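Side-chain contacts in NudC domain-containing protein 2 (Mus musculus, PDB 2RH0), which may regulate the LIS1/dynein pathway by stabilizing LIS1 together with the Hsp90 chaperone: residues Ala106-Pro109 / Trp110-Asp113; Glu122-Gln125 / Lys126-Gly130; Gln30-Pro33 / Gly34-Ala37. All coordinates share one frame; numbering follows the deposited sequence. Where two conformers were deposited one is given.

Contact 1: residues Ala106-Pro109 / Trp110-Asp113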
loop_
_atom_site.group_PDB
_atom_site.type_symbol
_atom_site.label_atom_id
_atom_site.label_comp_id
_atom_site.label_asym_id
_atom_site.label_seq_id
_atom_site.Cartn_x
_atom_site.Cartn_y
_atom_site.Cartn_z
ATOM N N ALA A 106 -15.026 -6.479 -0.808
ATOM C CA ALA A 106 -14.563 -7.510 -1.681
ATOM C C ALA A 106 -13.523 -6.921 -2.644
ATOM O O ALA A 106 -13.636 -5.795 -3.055
ATOM C CB ALA A 106 -15.732 -8.087 -2.472
ATOM N N ALA A 107 -12.546 -7.734 -2.986
ATOM C CA ALA A 107 -11.558 -7.424 -3.999
ATOM C C ALA A 107 -12.191 -7.728 -5.334
ATOM O O ALA A 107 -12.841 -8.714 -5.456
ATOM C CB ALA A 107 -10.325 -8.285 -3.809
ATOM N N ASP A 108 -12.022 -6.878 -6.328
ATOM C CA ASP A 108 -12.461 -7.252 -7.686
ATOM C C ASP A 108 -11.621 -8.423 -8.163
ATOM O O ASP A 108 -10.615 -8.742 -7.543
ATOM C CB ASP A 108 -12.423 -6.061 -8.656
ATOM C CG ASP A 108 -11.030 -5.674 -9.118
ATOM O OD1 ASP A 108 -10.157 -6.526 -9.429
ATOM O OD2 ASP A 108 -10.839 -4.457 -9.233
ATOM N N PRO A 109 -12.035 -9.091 -9.245
ATOM C CA PRO A 109 -11.359 -10.291 -9.679
ATOM C C PRO A 109 -9.875 -10.186 -9.956
ATOM O O PRO A 109 -9.148 -11.149 -9.743
ATOM C CB PRO A 109 -12.117 -10.663 -10.946
ATOM C CG PRO A 109 -13.453 -10.084 -10.741
ATOM C CD PRO A 109 -13.209 -8.802 -10.085
ATOM N N TRP A 110 -9.425 -9.037 -10.443
ATOM C CA TRP A 110 -8.013 -8.840 -10.714
ATOM C C TRP A 110 -7.205 -8.676 -9.439
ATOM O O TRP A 110 -6.145 -9.263 -9.321
ATOM C CB TRP A 110 -7.822 -7.655 -11.621
ATOM C CG TRP A 110 -8.368 -8.004 -12.932
ATOM C CD1 TRP A 110 -9.538 -7.573 -13.486
ATOM C CD2 TRP A 110 -7.803 -8.942 -13.847
ATOM N NE1 TRP A 110 -9.708 -8.162 -14.711
ATOM C CE2 TRP A 110 -8.655 -9.003 -14.958
ATOM C CE3 TRP A 110 -6.640 -9.727 -13.843
ATOM C CZ2 TRP A 110 -8.384 -9.824 -16.058
ATOM C CZ3 TRP A 110 -6.372 -10.539 -14.935
ATOM C CH2 TRP A 110 -7.239 -10.587 -16.020
ATOM N N VAL A 111 -7.707 -7.874 -8.502
ATOM C CA VAL A 111 -7.047 -7.691 -7.224
ATOM C C VAL A 111 -7.020 -9.035 -6.469
ATOM O O VAL A 111 -6.066 -9.374 -5.787
ATOM C CB VAL A 111 -7.748 -6.602 -6.417
ATOM C CG1 VAL A 111 -7.277 -6.573 -5.000
ATOM C CG2 VAL A 111 -7.570 -5.222 -7.119
ATOM N N GLN A 112 -8.054 -9.832 -6.630
ATOM C CA GLN A 112 -8.092 -11.163 -5.990
ATOM C C GLN A 112 -6.986 -12.012 -6.569
ATOM O O GLN A 112 -6.392 -12.827 -5.864
ATOM C CB GLN A 112 -9.392 -11.880 -6.292
ATOM C CG GLN A 112 -10.612 -11.264 -5.689
ATOM C CD GLN A 112 -11.901 -12.158 -5.835
ATOM O OE1 GLN A 112 -11.843 -13.378 -6.034
ATOM N NE2 GLN A 112 -13.041 -11.522 -5.722
ATOM N N ASP A 113 -6.739 -11.845 -7.880
ATOM C CA ASP A 113 -5.727 -12.649 -8.557
ATOM C C ASP A 113 -4.339 -12.181 -8.094
ATOM O O ASP A 113 -3.463 -13.024 -7.887
ATOM C CB ASP A 113 -5.853 -12.638 -10.104
ATOM C CG ASP A 113 -4.801 -13.534 -10.751
ATOM O OD1 ASP A 113 -4.822 -14.728 -10.443
ATOM O OD2 ASP A 113 -3.913 -13.049 -11.472
#
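The carboxylate of D108 turns back over the first turn of helix 109-127 and caps it. OD1 of D108 accepts from V111 N at 2.9 Å in a nearly straight bond (168°), the amide lying above the carboxylate plane. The same oxygen takes a second bond, weak and strongly bent, from W110 N. Two backbone N-H groups of the open first turn are thus gathered on one side-chain atom, the classic N-cap. The chi1 of 75°, which sets CG between the backbone N and the carbonyl carbon, brings the carboxylate round to these amides. Behind the cap, Q112 reaches back along the incoming chain: its extended side chain carries NE2 to A107 O, 2.8 Å away, with the oxygen almost in the amide plane and the N-H...O angle at 171°. Its own backbone N starts the regular helical bonding to D108 O.

The tightly packed part lies around A107. The buried CB of A107 sits 3.5 Å from CG of Q112 and 3.7 Å from CG1 of V111, so the methyl touches both the aliphatic part of Q112 and a branch of V111. V111 also packs against P10 of the second subunit. The other side is looser: P109, the first helical residue, and W110 remain exposed even though F133 and L121 of the second subunit touch them. Within these two segments the indole meets little beyond its own neighbours, P109 and D108.

A negative carboxylate beside the positive end of the helix dipole would probably favour the charged form of D108, and the cap satisfies the amide of V111, and more weakly that of W110, where the chain passes from strand 104-106 into the helix.

Contact 2: residues Glu122-Gln125 / Lys126-Gly130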
loop_
_atom_site.group_PDB
_atom_site.type_symbol
_atom_site.label_atom_id
_atom_site.label_comp_id
_atom_site.label_asym_id
_atom_site.label_seq_id
_atom_site.Cartn_x
_atom_site.Cartn_y
_atom_site.Cartn_z
ATOM N N GLU A 122 4.660 -16.346 -1.631
ATOM C CA GLU A 122 5.107 -16.406 -0.239
ATOM C C GLU A 122 5.275 -17.869 0.167
ATOM O O GLU A 122 6.220 -18.248 0.829
ATOM C CB GLU A 122 4.067 -15.752 0.686
ATOM C CG GLU A 122 4.544 -15.481 2.110
ATOM C CD GLU A 122 3.406 -15.057 3.066
ATOM O OE1 GLU A 122 2.365 -14.563 2.592
ATOM O OE2 GLU A 122 3.566 -15.195 4.300
ATOM N N ARG A 123 4.326 -18.683 -0.228
ATOM C CA ARG A 123 4.300 -20.103 0.113
ATOM C C ARG A 123 5.434 -20.839 -0.606
ATOM O O ARG A 123 6.084 -21.693 -0.032
ATOM C CB ARG A 123 2.966 -20.684 -0.325
ATOM C CG ARG A 123 2.738 -22.119 0.100
ATOM C CD ARG A 123 2.543 -22.148 1.619
ATOM N NE ARG A 123 3.353 -23.164 2.296
ATOM C CZ ARG A 123 3.195 -23.518 3.567
ATOM N NH1 ARG A 123 2.237 -22.956 4.303
ATOM N NH2 ARG A 123 3.982 -24.451 4.093
ATOM N N PHE A 124 5.651 -20.494 -1.867
ATOM C CA PHE A 124 6.703 -21.097 -2.660
ATOM C C PHE A 124 8.055 -20.791 -1.986
ATOM O O PHE A 124 8.868 -21.677 -1.788
ATOM C CB PHE A 124 6.646 -20.554 -4.111
ATOM C CG PHE A 124 7.494 -21.330 -5.074
ATOM C CD1 PHE A 124 7.121 -22.609 -5.458
ATOM C CD2 PHE A 124 8.672 -20.811 -5.560
ATOM C CE1 PHE A 124 7.915 -23.355 -6.324
ATOM C CE2 PHE A 124 9.454 -21.540 -6.424
ATOM C CZ PHE A 124 9.077 -22.817 -6.811
ATOM N N GLN A 125 8.272 -19.540 -1.603
ATOM C CA GLN A 125 9.485 -19.141 -0.925
ATOM C C GLN A 125 9.663 -19.886 0.376
ATOM O O GLN A 125 10.751 -20.343 0.668
ATOM C CB GLN A 125 9.498 -17.611 -0.702
ATOM C CG GLN A 125 9.686 -16.858 -2.047
ATOM C CD GLN A 125 9.408 -15.351 -2.003
ATOM O OE1 GLN A 125 8.660 -14.857 -1.162
ATOM N NE2 GLN A 125 9.974 -14.633 -2.961
ATOM N N LYS A 126 8.613 -20.009 1.163
ATOM C CA LYS A 126 8.675 -20.751 2.432
ATOM C C LYS A 126 8.978 -22.269 2.239
ATOM O O LYS A 126 9.652 -22.899 3.064
ATOM C CB LYS A 126 7.359 -20.582 3.164
ATOM C CG LYS A 126 7.360 -21.025 4.577
ATOM C CD LYS A 126 5.944 -21.273 5.076
ATOM C CE LYS A 126 5.971 -21.808 6.502
ATOM N NZ LYS A 126 4.625 -22.224 6.999
ATOM N N GLU A 127 8.480 -22.863 1.157
ATOM C CA GLU A 127 8.690 -24.303 0.920
ATOM C C GLU A 127 10.023 -24.612 0.234
ATOM O O GLU A 127 10.443 -25.765 0.166
ATOM C CB GLU A 127 7.490 -24.893 0.150
ATOM C CG GLU A 127 6.252 -24.915 1.059
ATOM C CD GLU A 127 4.949 -25.431 0.423
ATOM O OE1 GLU A 127 4.857 -25.470 -0.830
ATOM O OE2 GLU A 127 4.004 -25.766 1.213
ATOM N N ASN A 128 10.684 -23.568 -0.268
ATOM C CA ASN A 128 11.953 -23.695 -0.946
ATOM C C ASN A 128 12.936 -22.648 -0.403
ATOM O O ASN A 128 13.403 -21.802 -1.167
ATOM C CB ASN A 128 11.739 -23.494 -2.430
ATOM C CG ASN A 128 10.725 -24.444 -2.968
ATOM O OD1 ASN A 128 9.536 -24.122 -3.016
ATOM N ND2 ASN A 128 11.158 -25.639 -3.337
ATOM N N PRO A 129 13.234 -22.700 0.912
ATOM C CA PRO A 129 14.074 -21.653 1.524
ATOM C C PRO A 129 15.494 -21.483 0.908
ATOM O O PRO A 129 16.075 -20.399 0.951
ATOM C CB PRO A 129 14.115 -22.067 2.988
ATOM C CG PRO A 129 13.736 -23.529 3.003
ATOM C CD PRO A 129 12.840 -23.738 1.879
ATOM N N GLY A 130 16.010 -22.546 0.298
ATOM C CA GLY A 130 17.318 -22.547 -0.343
ATOM C C GLY A 130 17.456 -21.735 -1.617
ATOM O O GLY A 130 18.566 -21.374 -1.989
#
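R123 and E127, four residues apart on the last turns of helix 109-127, join in a salt bridge, NE of R123 to OE2 of E127 at 2.9 Å. As a hydrogen bond it is weak, bent to 123°, and the guanidinium and carboxylate planes stand 64° apart. A chi1 of -174° sends CG of R123 away from the backbone N, and the bends at chi2 and chi3 then turn the guanidinium toward E127. E127 instead has CG beside its N and runs on extended, its CG lying in plane at the guanidinium edge.

K126 stretches out straight, and its CD lies over the centre of one guanidinium face of R123, 3.8 Å above the plane. The price is two like charges near each other, NZ of K126 being 3.7 Å from NH1 of R123; the E127 carboxylate probably offsets part of this. With an alanine at R123, the E127 carboxylate would probably lose its partner in this turn, and CD of K126 the flat group it lies against.

On the backbone, E127 N keeps its bond to R123 O, whereas N128 N makes only weak ones to F124 O and Q125 O. N128 is the first residue to leave helical angles, and P129 follows it: the arrangement is an i to i+4 salt bridge on the last turn of a helix, just before its C-terminal end.

Contact 3: residues Gln30-Pro33 / Gly34-Ala37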
loop_
_atom_site.group_PDB
_atom_site.type_symbol
_atom_site.label_atom_id
_atom_site.label_comp_id
_atom_site.label_asym_id
_atom_site.label_seq_id
_atom_site.Cartn_x
_atom_site.Cartn_y
_atom_site.Cartn_z
ATOM N N GLN A 30 7.436 8.834 5.106
ATOM C CA GLN A 30 7.035 9.060 6.486
ATOM C C GLN A 30 7.846 10.178 7.112
ATOM O O GLN A 30 9.049 10.263 6.927
ATOM C CB GLN A 30 7.198 7.788 7.318
ATOM C CG GLN A 30 6.223 6.676 6.901
ATOM C CD GLN A 30 4.783 7.036 7.179
ATOM O OE1 GLN A 30 4.461 7.485 8.285
ATOM N NE2 GLN A 30 3.904 6.853 6.185
ATOM N N VAL A 31 7.165 11.083 7.796
ATOM C CA VAL A 31 7.840 12.176 8.481
ATOM C C VAL A 31 7.360 12.213 9.934
ATOM O O VAL A 31 6.319 11.624 10.254
ATOM C CB VAL A 31 7.637 13.541 7.744
ATOM C CG1 VAL A 31 8.237 13.455 6.351
ATOM C CG2 VAL A 31 6.154 13.959 7.668
ATOM N N PRO A 32 8.133 12.859 10.816
ATOM C CA PRO A 32 7.677 12.982 12.197
ATOM C C PRO A 32 6.327 13.679 12.288
ATOM O O PRO A 32 6.022 14.559 11.459
ATOM C CB PRO A 32 8.791 13.777 12.863
ATOM C CG PRO A 32 10.002 13.452 12.046
ATOM C CD PRO A 32 9.492 13.395 10.632
ATOM N N PRO A 33 5.511 13.302 13.285
ATOM C CA PRO A 33 4.134 13.798 13.370
ATOM C C PRO A 33 3.985 15.318 13.571
ATOM O O PRO A 33 2.933 15.886 13.223
ATOM C CB PRO A 33 3.567 13.038 14.574
ATOM C CG PRO A 33 4.515 11.897 14.798
ATOM C CD PRO A 33 5.830 12.429 14.427
ATOM N N GLY A 34 5.017 15.970 14.110
ATOM C CA GLY A 34 4.981 17.425 14.268
ATOM C C GLY A 34 5.468 18.210 13.047
ATOM O O GLY A 34 5.635 19.423 13.119
ATOM N N THR A 35 5.707 17.522 11.932
ATOM C CA THR A 35 6.190 18.184 10.731
ATOM C C THR A 35 5.140 19.104 10.181
ATOM O O THR A 35 3.950 18.748 10.144
ATOM C CB THR A 35 6.565 17.146 9.672
ATOM O OG1 THR A 35 7.506 16.246 10.262
ATOM C CG2 THR A 35 7.182 17.829 8.384
ATOM N N ARG A 36 5.577 20.282 9.718
ATOM C CA ARG A 36 4.688 21.297 9.171
ATOM C C ARG A 36 5.163 21.597 7.780
ATOM O O ARG A 36 6.349 21.427 7.476
ATOM C CB ARG A 36 4.798 22.573 9.992
ATOM C CG ARG A 36 4.584 22.401 11.497
ATOM C CD ARG A 36 5.164 23.589 12.320
ATOM N NE ARG A 36 6.623 23.694 12.181
ATOM C CZ ARG A 36 7.385 24.610 12.785
ATOM N NH1 ARG A 36 6.848 25.505 13.606
ATOM N NH2 ARG A 36 8.705 24.629 12.574
ATOM N N ALA A 37 4.267 22.075 6.928
ATOM C CA ALA A 37 4.637 22.414 5.536
ATOM C C ALA A 37 5.842 23.339 5.450
ATOM O O ALA A 37 6.688 23.252 4.505
ATOM C CB ALA A 37 3.437 23.007 4.786
#
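T35 and P32 meet through one carbonyl. CB of T35 lies 3.2 Å from P32 O and 3.8 Å from CG2 of V31. Its methyl branch, CG2 of T35, stands anti to the backbone N and skirts the same V31 CG2 at 4.1 Å. The hydroxyl branch ends on P32 O: OG1 of T35 donates to it at 2.5 Å, a very short distance, while CD of P32 lies 3.5 Å from OG1 of T35. A chi1 of -55° puts OG1 beside the backbone N of T35, where both groups can grip one oxygen.

The second grip is T35 N to P32 O at 3.0 Å, the bond that closes a type I beta turn from P32 to T35 with P33 and G34 at its corners. This turn follows strand 24-30 in the CS domain, whose beta-sandwich architecture is akin to that of p23 and the small heat-shock proteins.

Both donors come to P32 O from the same face of its plane, the amide from 47° above it and the hydroxyl tilted by 25°. V31 and T35, both buried, also pack on V53 and L76 of neighbouring strands, and K80 of the second subunit donates to P33 O and T35 O.

Contact 3 comes first along the chain, in the loop between strands 24-30 and 40-44 of the CS domain. Contact 1 spans the entry to helix 109-127, after strand 104-106, and contact 2 its far end. The centres of contacts 1 and 2 are 24 Å apart, with nearest atoms about 11 Å apart. Contact 3 lies on the opposite side of the chain's centre from both, its centre 34 Å from that of contact 1 and 39 Å from that of contact 2. None touches another, yet all three touch the second subunit, so in this two-chain assembly the partner subunit reaches both the beta domain and both ends of the helix.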